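Local coordinates for protein concanavalin B (Canavalia ensiformis, PDB 6CAF) that may act as a carbohydrate-binding protein of jack bean seeds, being a chitinase-like member of glycosyl hydrolase family 18, at residues L184-G189 and D207-R212; I151-Q156 and N166-L171; V56-L61 and V104-G109. All coordinates share one frame; numbering follows the deposited sequence.

Contact 1: L184-G189 and D207-R212; sequences LSAAPG and DYIFVR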
ATOM      1  N   LEU A 184       9.293   0.467  -4.051  1.00 10.57           N
ATOM      2  CA  LEU A 184       8.378   1.515  -4.436  1.00 10.16           C
ATOM      3  C   LEU A 184       7.078   0.862  -4.885  1.00 10.08           C
ATOM      4  O   LEU A 184       7.078  -0.063  -5.707  1.00 11.51           O
ATOM      5  CB  LEU A 184       8.989   2.347  -5.549  1.00 11.46           C
ATOM      6  CG  LEU A 184      10.197   3.143  -5.081  1.00 11.41           C
ATOM      7  CD1 LEU A 184      11.070   3.593  -6.220  1.00 14.68           C
ATOM      8  CD2 LEU A 184       9.778   4.307  -4.223  1.00 14.76           C
ATOM      9  N   SER A 185       5.949   1.325  -4.356  1.00 10.06           N
ATOM     10  CA  SER A 185       4.660   0.722  -4.716  1.00 10.29           C
ATOM     11  C   SER A 185       3.606   1.778  -4.888  1.00  9.29           C
ATOM     12  O   SER A 185       3.794   2.926  -4.485  1.00 10.46           O
ATOM     13  CB  SER A 185       4.254  -0.287  -3.671  1.00 12.71           C
ATOM     14  OG  SER A 185       4.080   0.283  -2.422  1.00 13.30           O
ATOM     15  N   ALA A 186       2.495   1.372  -5.488  1.00 10.43           N
ATOM     16  CA  ALA A 186       1.381   2.270  -5.765  1.00 10.82           C
ATOM     17  C   ALA A 186       0.063   1.585  -5.500  1.00 10.70           C
ATOM     18  O   ALA A 186      -0.027   0.358  -5.591  1.00 11.45           O
ATOM     19  CB  ALA A 186       1.411   2.732  -7.187  1.00 14.03           C
ATOM     20  N   ALA A 187      -0.959   2.395  -5.241  1.00 10.80           N
ATOM     21  CA  ALA A 187      -2.342   1.891  -5.085  1.00 10.57           C
ATOM     22  C   ALA A 187      -3.287   2.690  -5.980  1.00 10.58           C
ATOM     23  O   ALA A 187      -4.026   3.557  -5.506  1.00 13.16           O
ATOM     24  CB  ALA A 187      -2.799   1.947  -3.643  1.00 11.65           C
ATOM     25  N   PRO A 188      -3.274   2.411  -7.281  1.00 10.71           N
ATOM     26  CA  PRO A 188      -4.250   3.050  -8.175  1.00 10.88           C
ATOM     27  C   PRO A 188      -5.660   2.520  -7.961  1.00 11.71           C
ATOM     28  O   PRO A 188      -5.851   1.438  -7.406  1.00 12.96           O
ATOM     29  CB  PRO A 188      -3.729   2.674  -9.560  1.00 11.45           C
ATOM     30  CG  PRO A 188      -3.137   1.318  -9.338  1.00 11.88           C
ATOM     31  CD  PRO A 188      -2.465   1.406  -7.985  1.00 11.02           C
ATOM     32  N   GLY A 189      -6.622   3.257  -8.490  1.00 12.43           N
ATOM     33  CA  GLY A 189      -7.977   2.733  -8.600  1.00 13.23           C
ATOM     34  C   GLY A 189      -8.065   1.629  -9.639  1.00 12.88           C
ATOM     35  O   GLY A 189      -7.147   1.406 -10.388  1.00 15.75           O
ATOM     36  N   ASP A 207       7.859  -1.322  -7.990  1.00 10.73           N
ATOM     37  CA  ASP A 207       8.004  -2.740  -7.721  1.00 11.64           C
ATOM     38  C   ASP A 207       6.676  -3.482  -7.633  1.00 11.98           C
ATOM     39  O   ASP A 207       6.572  -4.632  -8.085  1.00 13.35           O
ATOM     40  CB  ASP A 207       8.804  -2.961  -6.431  1.00 12.35           C
ATOM     41  CG  ASP A 207      10.211  -2.403  -6.520  1.00 13.81           C
ATOM     42  OD1 ASP A 207      11.028  -3.123  -7.141  1.00 17.98           O
ATOM     43  OD2 ASP A 207      10.442  -1.309  -5.978  1.00 14.39           O
ATOM     44  N   TYR A 208       5.689  -2.837  -7.017  1.00 11.31           N
ATOM     45  CA  TYR A 208       4.417  -3.475  -6.751  1.00 11.39           C
ATOM     46  C   TYR A 208       3.288  -2.507  -7.058  1.00 10.52           C
ATOM     47  O   TYR A 208       3.396  -1.308  -6.745  1.00 11.48           O
ATOM     48  CB  TYR A 208       4.271  -3.840  -5.285  1.00 13.00           C
ATOM     49  CG  TYR A 208       5.268  -4.778  -4.703  1.00 14.62           C
ATOM     50  CD1 TYR A 208       5.690  -5.894  -5.376  1.00 18.75           C
ATOM     51  CD2 TYR A 208       5.692  -4.596  -3.389  1.00 17.95           C
ATOM     52  CE1 TYR A 208       6.587  -6.796  -4.786  1.00 23.69           C
ATOM     53  CE2 TYR A 208       6.528  -5.502  -2.760  1.00 20.28           C
ATOM     54  CZ  TYR A 208       7.016  -6.588  -3.477  1.00 23.60           C
ATOM     55  OH  TYR A 208       7.860  -7.462  -2.812  1.00 32.00           O
ATOM     56  N   ILE A 209       2.199  -3.050  -7.597  1.00 10.71           N
ATOM     57  CA  ILE A 209       0.992  -2.284  -7.832  1.00 10.69           C
ATOM     58  C   ILE A 209      -0.153  -2.977  -7.101  1.00 10.60           C
ATOM     59  O   ILE A 209      -0.431  -4.156  -7.336  1.00 11.42           O
ATOM     60  CB  ILE A 209       0.657  -2.209  -9.336  1.00 11.83           C
ATOM     61  CG1 ILE A 209       1.832  -1.656 -10.145  1.00 14.42           C
ATOM     62  CG2 ILE A 209      -0.613  -1.429  -9.567  1.00 12.39           C
ATOM     63  CD1 ILE A 209       2.137  -0.222  -9.880  1.00 16.60           C
ATOM     64  N   PHE A 210      -0.788  -2.234  -6.199  1.00  9.97           N
ATOM     65  CA  PHE A 210      -1.902  -2.698  -5.394  1.00 10.36           C
ATOM     66  C   PHE A 210      -3.179  -2.055  -5.942  1.00 10.38           C
ATOM     67  O   PHE A 210      -3.479  -0.907  -5.637  1.00 12.50           O
ATOM     68  CB  PHE A 210      -1.671  -2.281  -3.934  1.00 10.97           C
ATOM     69  CG  PHE A 210      -0.500  -2.944  -3.283  1.00 11.24           C
ATOM     70  CD1 PHE A 210       0.772  -2.426  -3.390  1.00 12.56           C
ATOM     71  CD2 PHE A 210      -0.667  -4.119  -2.570  1.00 12.48           C
ATOM     72  CE1 PHE A 210       1.841  -3.044  -2.782  1.00 13.50           C
ATOM     73  CE2 PHE A 210       0.409  -4.742  -1.964  1.00 13.38           C
ATOM     74  CZ  PHE A 210       1.678  -4.223  -2.101  1.00 13.75           C
ATOM     75  N   VAL A 211      -3.887  -2.771  -6.799  1.00 10.53           N
ATOM     76  CA  VAL A 211      -5.016  -2.183  -7.486  1.00 10.14           C
ATOM     77  C   VAL A 211      -6.229  -2.202  -6.566  1.00 10.81           C
ATOM     78  O   VAL A 211      -6.607  -3.256  -6.050  1.00 11.61           O
ATOM     79  CB  VAL A 211      -5.303  -2.959  -8.764  1.00 11.81           C
ATOM     80  CG1 VAL A 211      -6.502  -2.352  -9.488  1.00 12.67           C
ATOM     81  CG2 VAL A 211      -4.101  -2.964  -9.696  1.00 12.86           C
ATOM     82  N   ARG A 212      -6.854  -1.043  -6.397  1.00 10.88           N
ATOM     83  CA  ARG A 212      -7.978  -0.919  -5.475  1.00 11.45           C
ATOM     84  C   ARG A 212      -9.287  -1.317  -6.136  1.00 12.25           C
ATOM     85  O   ARG A 212      -9.944  -0.512  -6.804  1.00 13.33           O
ATOM     86  CB  ARG A 212      -8.048   0.503  -4.922  1.00 11.96           C
ATOM     87  CG  ARG A 212      -6.852   0.865  -4.080  1.00 14.41           C
ATOM     88  CD  ARG A 212      -6.957   2.228  -3.436  1.00 16.14           C
ATOM     89  NE  ARG A 212      -6.558   3.262  -4.340  1.00 18.68           N
ATOM     90  CZ  ARG A 212      -7.362   4.110  -4.962  1.00 18.03           C
ATOM     91  NH1 ARG A 212      -8.656   4.074  -4.782  1.00 24.05           N
ATOM     92  NH2 ARG A 212      -6.838   4.994  -5.777  1.00 26.42           N
TER
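The guanidinium of R212 lies over the backbone at P188 and G189, with G189 CA beneath the rim of one face, and in its own plane it grips a single acceptor, A187 O. NE donates to that oxygen over 2.8 Å, rising well above the carbonyl plane, while R212 NH2 reaches A187 O at 3.2 Å. A bend at chi3 (-83°) folds the long chain back to make this side-on grip. An alanine here would take away both donors and would probably leave the A187 carbonyl less firmly held. R212 N also hydrogen-bonds to P188 O at 2.9 Å. Earlier, F210 N meets A186 O almost straight, and the F210 ring turns its edge to S185 CB, small enough to let it pass; S185 OG is bonded to H152. On the other face, the side chains of P188 and I209 cross at about a right angle, P188 CG 3.7 Å from I209 CG2, and the short side chain of A186 leaves I209 CD1 its place. At the start, D207 OD2 accepts from L184 N at 2.9 Å through its anti lone pair, a side chain standing in for a strand partner. The two strands are parallel neighbours of a beta-alpha-beta unit in the TIM barrel of family 18.

Contact 2: I151-Q156 and N166-L171; sequences IHFDIQ and NLLEEL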
ATOM      1  N   ILE A 151       8.292   2.898   0.042  1.00 10.58           N
ATOM      2  CA  ILE A 151       7.380   4.027  -0.013  1.00 10.00           C
ATOM      3  C   ILE A 151       6.229   3.600  -0.912  1.00  9.74           C
ATOM      4  O   ILE A 151       6.445   3.127  -2.045  1.00 10.67           O
ATOM      5  CB  ILE A 151       8.040   5.298  -0.598  1.00 10.29           C
ATOM      6  CG1 ILE A 151       9.262   5.709   0.222  1.00 11.09           C
ATOM      7  CG2 ILE A 151       7.027   6.420  -0.719  1.00 11.26           C
ATOM      8  CD1 ILE A 151       9.022   6.124   1.651  1.00 11.91           C
ATOM      9  N   HIS A 152       5.002   3.785  -0.389  1.00  9.58           N
ATOM     10  CA  HIS A 152       3.779   3.386  -1.062  1.00  9.26           C
ATOM     11  C   HIS A 152       2.978   4.621  -1.470  1.00  9.26           C
ATOM     12  O   HIS A 152       2.652   5.473  -0.652  1.00 10.90           O
ATOM     13  CB  HIS A 152       2.981   2.520  -0.117  1.00  9.94           C
ATOM     14  CG  HIS A 152       1.682   2.043  -0.635  1.00  9.50           C
ATOM     15  ND1 HIS A 152       1.571   1.285  -1.771  1.00 10.86           N
ATOM     16  CD2 HIS A 152       0.446   2.108  -0.099  1.00 10.69           C
ATOM     17  CE1 HIS A 152       0.314   0.919  -1.922  1.00 10.93           C
ATOM     18  NE2 HIS A 152      -0.381   1.396  -0.910  1.00 11.19           N
ATOM     19  N   PHE A 153       2.695   4.714  -2.772  1.00  9.87           N
ATOM     20  CA  PHE A 153       2.010   5.862  -3.355  1.00 10.08           C
ATOM     21  C   PHE A 153       0.501   5.602  -3.371  1.00 11.04           C
ATOM     22  O   PHE A 153      -0.049   5.100  -4.359  1.00 11.75           O
ATOM     23  CB  PHE A 153       2.494   6.091  -4.788  1.00 10.70           C
ATOM     24  CG  PHE A 153       3.834   6.751  -4.946  1.00 10.48           C
ATOM     25  CD1 PHE A 153       4.966   6.259  -4.338  1.00 11.13           C
ATOM     26  CD2 PHE A 153       3.949   7.835  -5.806  1.00 11.52           C
ATOM     27  CE1 PHE A 153       6.183   6.861  -4.562  1.00 11.81           C
ATOM     28  CE2 PHE A 153       5.166   8.397  -6.066  1.00 12.64           C
ATOM     29  CZ  PHE A 153       6.279   7.930  -5.428  1.00 12.17           C
ATOM     30  N   ASP A 154      -0.194   5.978  -2.302  1.00 11.19           N
ATOM     31  CA  ASP A 154      -1.647   5.780  -2.238  1.00 11.57           C
ATOM     32  C   ASP A 154      -2.323   7.089  -2.659  1.00 11.40           C
ATOM     33  O   ASP A 154      -2.971   7.795  -1.861  1.00 12.72           O
ATOM     34  CB  ASP A 154      -2.094   5.302  -0.854  1.00 12.08           C
ATOM     35  CG  ASP A 154      -3.455   4.680  -0.848  1.00 14.09           C
ATOM     36  OD1 ASP A 154      -4.204   4.798  -1.835  1.00 14.93           O
ATOM     37  OD2 ASP A 154      -3.816   4.099   0.204  1.00 17.09           O
ATOM     38  N   ILE A 155      -2.123   7.429  -3.918  1.00 12.02           N
ATOM     39  CA  ILE A 155      -2.472   8.743  -4.405  1.00 12.42           C
ATOM     40  C   ILE A 155      -3.895   8.702  -4.934  1.00 13.30           C
ATOM     41  O   ILE A 155      -4.140   8.470  -6.118  1.00 15.92           O
ATOM     42  CB  ILE A 155      -1.457   9.230  -5.449  1.00 13.02           C
ATOM     43  CG1 ILE A 155      -0.002   9.123  -4.920  1.00 12.80           C
ATOM     44  CG2 ILE A 155      -1.782  10.634  -5.927  1.00 13.63           C
ATOM     45  CD1 ILE A 155       0.229   9.770  -3.588  1.00 13.76           C
ATOM     46  N   GLN A 156      -4.844   8.884  -4.026  1.00 15.71           N
ATOM     47  CA  GLN A 156      -6.222   8.685  -4.358  1.00 17.81           C
ATOM     48  C   GLN A 156      -7.038   9.956  -4.376  1.00 18.37           C
ATOM     49  O   GLN A 156      -8.090  10.011  -5.010  1.00 24.16           O
ATOM     50  CB  GLN A 156      -6.862   7.576  -3.518  1.00 29.34           C
ATOM     51  CG  GLN A 156      -6.609   7.500  -2.090  1.00 23.16           C
ATOM     52  CD  GLN A 156      -7.510   6.550  -1.393  1.00 19.70           C
ATOM     53  OE1 GLN A 156      -8.653   6.871  -1.130  1.00 20.65           O
ATOM     54  NE2 GLN A 156      -7.016   5.358  -1.119  1.00 19.12           N
ATOM     55  N   ASN A 166       7.374  12.405 -11.320  1.00 11.33           N
ATOM     56  CA  ASN A 166       8.650  12.974 -10.925  0.50 11.44           C
ATOM     57  C   ASN A 166       9.080  12.488  -9.531  1.00 11.72           C
ATOM     58  O   ASN A 166      10.245  12.185  -9.313  1.00 12.53           O
ATOM     59  CB  ASN A 166       8.587  14.506 -10.988  0.50 12.01           C
ATOM     60  CG  ASN A 166       8.511  15.010 -12.404  0.50 13.61           C
ATOM     61  OD1 ASN A 166       9.150  14.431 -13.294  0.50 16.94           O
ATOM     62  ND2 ASN A 166       7.725  16.074 -12.635  0.50 15.71           N
ATOM     63  N   LEU A 167       8.139  12.414  -8.598  1.00 10.72           N
ATOM     64  CA  LEU A 167       8.482  11.934  -7.256  1.00 10.49           C
ATOM     65  C   LEU A 167       9.026  10.517  -7.328  1.00 10.43           C
ATOM     66  O   LEU A 167      10.038  10.157  -6.690  1.00 11.54           O
ATOM     67  CB  LEU A 167       7.270  12.036  -6.348  1.00 10.94           C
ATOM     68  CG  LEU A 167       7.491  11.536  -4.922  1.00 10.86           C
ATOM     69  CD1 LEU A 167       8.603  12.253  -4.198  1.00 12.20           C
ATOM     70  CD2 LEU A 167       6.193  11.617  -4.122  1.00 12.15           C
ATOM     71  N   LEU A 168       8.313   9.668  -8.069  1.00 10.47           N
ATOM     72  CA  LEU A 168       8.746   8.307  -8.251  1.00 10.55           C
ATOM     73  C   LEU A 168      10.128   8.237  -8.911  1.00 10.47           C
ATOM     74  O   LEU A 168      11.001   7.482  -8.451  1.00 11.62           O
ATOM     75  CB  LEU A 168       7.714   7.556  -9.089  1.00 11.04           C
ATOM     76  CG  LEU A 168       8.081   6.128  -9.423  1.00 12.05           C
ATOM     77  CD1 LEU A 168       8.313   5.280  -8.183  1.00 12.96           C
ATOM     78  CD2 LEU A 168       7.002   5.536 -10.330  1.00 12.60           C
ATOM     79  N   GLU A 169      10.333   9.022  -9.978  1.00 10.89           N
ATOM     80  CA  GLU A 169      11.609   9.073 -10.661  0.50 11.02           C
ATOM     81  C   GLU A 169      12.738   9.450  -9.711  1.00 11.62           C
ATOM     82  O   GLU A 169      13.827   8.860  -9.730  1.00 12.45           O
ATOM     83  CB  GLU A 169      11.528  10.098 -11.778  0.50 10.70           C
ATOM     84  CG  GLU A 169      12.848  10.333 -12.493  0.50 15.47           C
ATOM     85  CD  GLU A 169      13.337   9.132 -13.260  0.50 17.09           C
ATOM     86  OE1 GLU A 169      12.474   8.383 -13.735  0.50 18.19           O
ATOM     87  OE2 GLU A 169      14.568   8.967 -13.398  0.50 33.39           O
ATOM     88  N   GLU A 170      12.490  10.455  -8.885  1.00 10.97           N
ATOM     89  CA  GLU A 170      13.525  10.917  -7.989  1.00 11.28           C
ATOM     90  C   GLU A 170      13.860   9.880  -6.914  1.00 10.91           C
ATOM     91  O   GLU A 170      15.024   9.674  -6.567  1.00 11.99           O
ATOM     92  CB  GLU A 170      13.174  12.278  -7.369  1.00 12.20           C
ATOM     93  CG  GLU A 170      13.036  13.401  -8.384  1.00 12.90           C
ATOM     94  CD  GLU A 170      14.234  13.772  -9.226  1.00 16.77           C
ATOM     95  OE1 GLU A 170      15.342  13.264  -9.017  1.00 16.06           O
ATOM     96  OE2 GLU A 170      14.034  14.628 -10.130  1.00 19.83           O
ATOM     97  N   LEU A 171      12.832   9.207  -6.390  1.00 10.39           N
ATOM     98  CA  LEU A 171      13.085   8.136  -5.443  1.00 10.63           C
ATOM     99  C   LEU A 171      13.848   6.981  -6.108  1.00 11.02           C
ATOM    100  O   LEU A 171      14.762   6.410  -5.508  1.00 12.36           O
ATOM    101  CB  LEU A 171      11.776   7.632  -4.824  1.00 10.68           C
ATOM    102  CG  LEU A 171      11.193   8.509  -3.761  1.00 11.57           C
ATOM    103  CD1 LEU A 171       9.737   8.139  -3.505  1.00 12.30           C
ATOM    104  CD2 LEU A 171      11.982   8.430  -2.473  1.00 12.58           C
TER
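F153 and three leucines, L167, L168 and L171, make nearly all of this contact, and its side-chain contacts are apolar. The phenylalanine enters ring tip first. Its side chain leaves the strand toward the helix, and with CG anti to the carbonyl carbon (chi1 -77°) the ring tip meets the leucines, CZ coming within 3.8 Å of L167 CG. L167 crosses the ring at a slant; L171 instead meets it tip to tip, its CD1 lying 3.9 Å from F153 CE1 near the ring plane. Between these two leucines the rim comes up against the helix backbone itself, with F153 CZ 3.8 Å from L168 N and close to L168 CB as well. A flat ring suits this place because its narrow edge can slip between branched side chains.

A second, lighter aliphatic touch joins I151 CG2 to L171 CD1 at 4.2 Å. Alternation along the strand puts I151 and F153 on the helix side, while H152 and D154, the alternate residues, point to the other side, into the barrel.

Within 151-156, Q156 NE2 gives D154 OD1 an almost straight bond of 3.0 Å, from above the carboxylate plane.

Strand and helix run nearly antiparallel, their axes 11.0 Å apart at closest approach, as is usual where an outer helix packs on the barrel wall in the beta-alpha units of a TIM barrel.

Contact 3: V56-L61 and V104-G109; sequences VFISFL and VFLALG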
ATOM      1  N   VAL A  56       3.314  -4.173   5.884  1.00 10.87           N
ATOM      2  CA  VAL A  56       2.449  -3.244   6.595  1.00 10.79           C
ATOM      3  C   VAL A  56       2.737  -1.848   6.058  1.00 10.56           C
ATOM      4  O   VAL A  56       3.891  -1.399   6.029  1.00 12.45           O
ATOM      5  CB  VAL A  56       2.686  -3.299   8.118  1.00 12.23           C
ATOM      6  CG1 VAL A  56       1.846  -2.274   8.839  1.00 13.56           C
ATOM      7  CG2 VAL A  56       2.392  -4.682   8.633  1.00 14.52           C
ATOM      8  N   PHE A  57       1.677  -1.164   5.652  1.00 10.06           N
ATOM      9  CA  PHE A  57       1.753   0.226   5.217  1.00 10.54           C
ATOM     10  C   PHE A  57       1.417   1.137   6.397  1.00 10.45           C
ATOM     11  O   PHE A  57       0.269   1.139   6.870  1.00 12.27           O
ATOM     12  CB  PHE A  57       0.724   0.540   4.127  1.00 11.03           C
ATOM     13  CG  PHE A  57       0.792  -0.314   2.901  1.00 10.30           C
ATOM     14  CD1 PHE A  57       1.910  -0.337   2.092  1.00 11.38           C
ATOM     15  CD2 PHE A  57      -0.311  -1.048   2.517  1.00 11.52           C
ATOM     16  CE1 PHE A  57       1.910  -1.075   0.933  1.00 13.37           C
ATOM     17  CE2 PHE A  57      -0.311  -1.763   1.346  1.00 13.40           C
ATOM     18  CZ  PHE A  57       0.808  -1.805   0.556  1.00 12.73           C
ATOM     19  N   ILE A  58       2.388   1.908   6.891  1.00 10.50           N
ATOM     20  CA  ILE A  58       2.115   2.931   7.899  1.00 10.72           C
ATOM     21  C   ILE A  58       1.450   4.105   7.189  1.00 10.81           C
ATOM     22  O   ILE A  58       2.041   4.703   6.266  1.00 12.04           O
ATOM     23  CB  ILE A  58       3.387   3.379   8.632  1.00 11.86           C
ATOM     24  CG1 ILE A  58       3.977   2.189   9.409  1.00 14.17           C
ATOM     25  CG2 ILE A  58       3.089   4.540   9.533  1.00 13.30           C
ATOM     26  CD1 ILE A  58       5.269   2.479  10.113  1.00 16.55           C
ATOM     27  N   SER A  59       0.215   4.395   7.600  1.00 10.39           N
ATOM     28  CA  SER A  59      -0.708   5.175   6.790  1.00 12.22           C
ATOM     29  C   SER A  59      -1.300   6.334   7.580  1.00 11.62           C
ATOM     30  O   SER A  59      -1.984   6.079   8.570  1.00 13.47           O
ATOM     31  CB  SER A  59      -1.819   4.240   6.329  1.00 14.56           C
ATOM     32  OG  SER A  59      -1.272   3.126   5.608  1.00 15.74           O
ATOM     33  N   PHE A  60      -1.080   7.592   7.218  1.00 11.18           N
ATOM     34  CA  PHE A  60      -0.473   8.091   6.000  1.00 10.98           C
ATOM     35  C   PHE A  60       0.329   9.354   6.282  1.00 11.23           C
ATOM     36  O   PHE A  60      -0.028  10.126   7.166  1.00 12.63           O
ATOM     37  CB  PHE A  60      -1.545   8.523   4.990  1.00 12.18           C
ATOM     38  CG  PHE A  60      -2.407   7.394   4.477  1.00 11.49           C
ATOM     39  CD1 PHE A  60      -1.996   6.624   3.411  1.00 12.12           C
ATOM     40  CD2 PHE A  60      -3.606   7.097   5.079  1.00 12.50           C
ATOM     41  CE1 PHE A  60      -2.768   5.601   2.934  1.00 12.71           C
ATOM     42  CE2 PHE A  60      -4.398   6.079   4.597  1.00 13.55           C
ATOM     43  CZ  PHE A  60      -3.970   5.323   3.536  1.00 12.96           C
ATOM     44  N   LEU A  61       1.355   9.587   5.462  1.00 11.25           N
ATOM     45  CA  LEU A  61       1.954  10.925   5.327  1.00 10.75           C
ATOM     46  C   LEU A  61       1.066  11.660   4.324  1.00 11.77           C
ATOM     47  O   LEU A  61       1.098  11.372   3.131  1.00 11.79           O
ATOM     48  CB  LEU A  61       3.386  10.831   4.845  1.00 11.45           C
ATOM     49  CG  LEU A  61       4.154  12.140   4.945  1.00 12.45           C
ATOM     50  CD1 LEU A  61       4.635  12.377   6.364  1.00 13.53           C
ATOM     51  CD2 LEU A  61       5.305  12.159   3.971  1.00 13.94           C
ATOM     52  N   VAL A 104       7.968  -2.970   6.253  1.00 11.92           N
ATOM     53  CA  VAL A 104       7.197  -1.847   6.733  1.00 11.39           C
ATOM     54  C   VAL A 104       7.428  -0.693   5.759  1.00 11.23           C
ATOM     55  O   VAL A 104       8.562  -0.249   5.545  1.00 12.21           O
ATOM     56  CB  VAL A 104       7.625  -1.460   8.147  1.00 13.36           C
ATOM     57  CG1 VAL A 104       6.835  -0.280   8.664  1.00 14.65           C
ATOM     58  CG2 VAL A 104       7.514  -2.643   9.101  1.00 15.23           C
ATOM     59  N   PHE A 105       6.341  -0.241   5.157  1.00 10.87           N
ATOM     60  CA  PHE A 105       6.387   0.850   4.205  1.00 10.65           C
ATOM     61  C   PHE A 105       5.782   2.096   4.845  1.00 10.93           C
ATOM     62  O   PHE A 105       4.932   1.983   5.731  1.00 12.84           O
ATOM     63  CB  PHE A 105       5.524   0.529   2.984  1.00 11.66           C
ATOM     64  CG  PHE A 105       6.094  -0.417   1.965  1.00 11.77           C
ATOM     65  CD1 PHE A 105       6.626  -1.608   2.259  1.00 15.81           C
ATOM     66  CD2 PHE A 105       6.024  -0.078   0.643  1.00 15.09           C
ATOM     67  CE1 PHE A 105       7.071  -2.466   1.278  1.00 16.18           C
ATOM     68  CE2 PHE A 105       6.469  -0.924  -0.347  1.00 17.60           C
ATOM     69  CZ  PHE A 105       6.960  -2.153  -0.023  1.00 14.38           C
ATOM     70  N   LEU A 106       6.184   3.275   4.351  1.00 10.28           N
ATOM     71  CA  LEU A 106       5.422   4.487   4.590  1.00 10.43           C
ATOM     72  C   LEU A 106       4.493   4.742   3.421  1.00  9.74           C
ATOM     73  O   LEU A 106       4.948   4.782   2.277  1.00 11.20           O
ATOM     74  CB  LEU A 106       6.346   5.701   4.775  1.00 10.62           C
ATOM     75  CG  LEU A 106       5.634   7.007   5.067  1.00 11.34           C
ATOM     76  CD1 LEU A 106       4.936   7.003   6.406  1.00 12.89           C
ATOM     77  CD2 LEU A 106       6.615   8.158   4.959  1.00 13.19           C
ATOM     78  N   ALA A 107       3.209   4.905   3.710  1.00  9.94           N
ATOM     79  CA  ALA A 107       2.241   5.243   2.668  1.00 10.13           C
ATOM     80  C   ALA A 107       2.026   6.750   2.595  1.00 10.54           C
ATOM     81  O   ALA A 107       1.717   7.411   3.597  1.00 12.12           O
ATOM     82  CB  ALA A 107       0.923   4.549   2.919  1.00 11.34           C
ATOM     83  N   LEU A 108       2.178   7.278   1.382  1.00  9.65           N
ATOM     84  CA  LEU A 108       1.855   8.642   1.070  1.00 10.29           C
ATOM     85  C   LEU A 108       0.417   8.745   0.635  1.00 10.25           C
ATOM     86  O   LEU A 108      -0.064   7.904  -0.125  1.00 11.86           O
ATOM     87  CB  LEU A 108       2.719   9.131  -0.112  1.00 11.34           C
ATOM     88  CG  LEU A 108       4.214   8.873  -0.049  1.00 11.74           C
ATOM     89  CD1 LEU A 108       4.891   9.411  -1.289  1.00 12.84           C
ATOM     90  CD2 LEU A 108       4.805   9.500   1.194  1.00 13.83           C
ATOM     91  N   GLY A 109      -0.239   9.828   1.054  1.00 10.97           N
ATOM     92  CA  GLY A 109      -1.530  10.181   0.483  1.00 12.02           C
ATOM     93  C   GLY A 109      -2.682   9.672   1.328  1.00 11.79           C
ATOM     94  O   GLY A 109      -2.817  10.044   2.488  1.00 13.89           O
TER
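F57 and F105 project side by side from neighbouring strands, yet their rings stand almost perpendicular, at 89°, with the edge of F57 toward the face of F105 in a T-shaped stack. The centroids lie 5.8 Å apart, and F57 CD1 comes to 3.8 Å from F105 CB. Both aromatic rings point into the barrel, where H152 stacks on F57. A107, on the same face, has a methyl small enough to leave room for the F60 ring, whose CD1 approaches A107 CB at 3.6 Å. The F60 ring is also covered on one face by S59 CB, over its centre, across a cis peptide bond between the two residues. S59 OG turns back along its own strand to F57 O, a bond of 2.8 Å.

These are parallel strands of a beta-alpha-beta unit, adjacent staves of the TIM barrel, joined by five backbone bonds such as A107 N to I58 O. Their opposite face looks to the helices, and aliphatic residues suit it. There the I58 and V104 side chains cross obliquely, with I58 CD1 unusually close to V104 CG1 at 3.5 Å. L61 and L108 run alongside each other, their CD2 methyls 3.9 Å apart; the CG of L61 is anti to its backbone N (chi1 -169°), which carries the branch out over this face toward L108. G109 ends the pairing, its N-H donating to L61 O, N to O 2.9 Å; at its positive phi a side chain would press on the carbonyl oxygen of L108, which is why glycine fits.

In the fold
From the N terminus, contact 3 closes first, bringing strand 103-109 beside strand 55-64 across the loop that holds helix 91-99. Contact 2 follows, folding helix 164-178 back onto strand 150-154 after a short connection. Contact 1 then pairs strand 183-186 with strand 208-212, past helix 198-202. The three lie in series, none enclosing or crossing another. They are nevertheless joined laterally through one curled parallel sheet: strand 150-154 of contact 2 lies between strand 103-109 of contact 3 and strand 183-186 of contact 1, backbone-bonded to each. Inside the barrel, the aromatic ring of F210 from contact 1 meets that of F57 from contact 3.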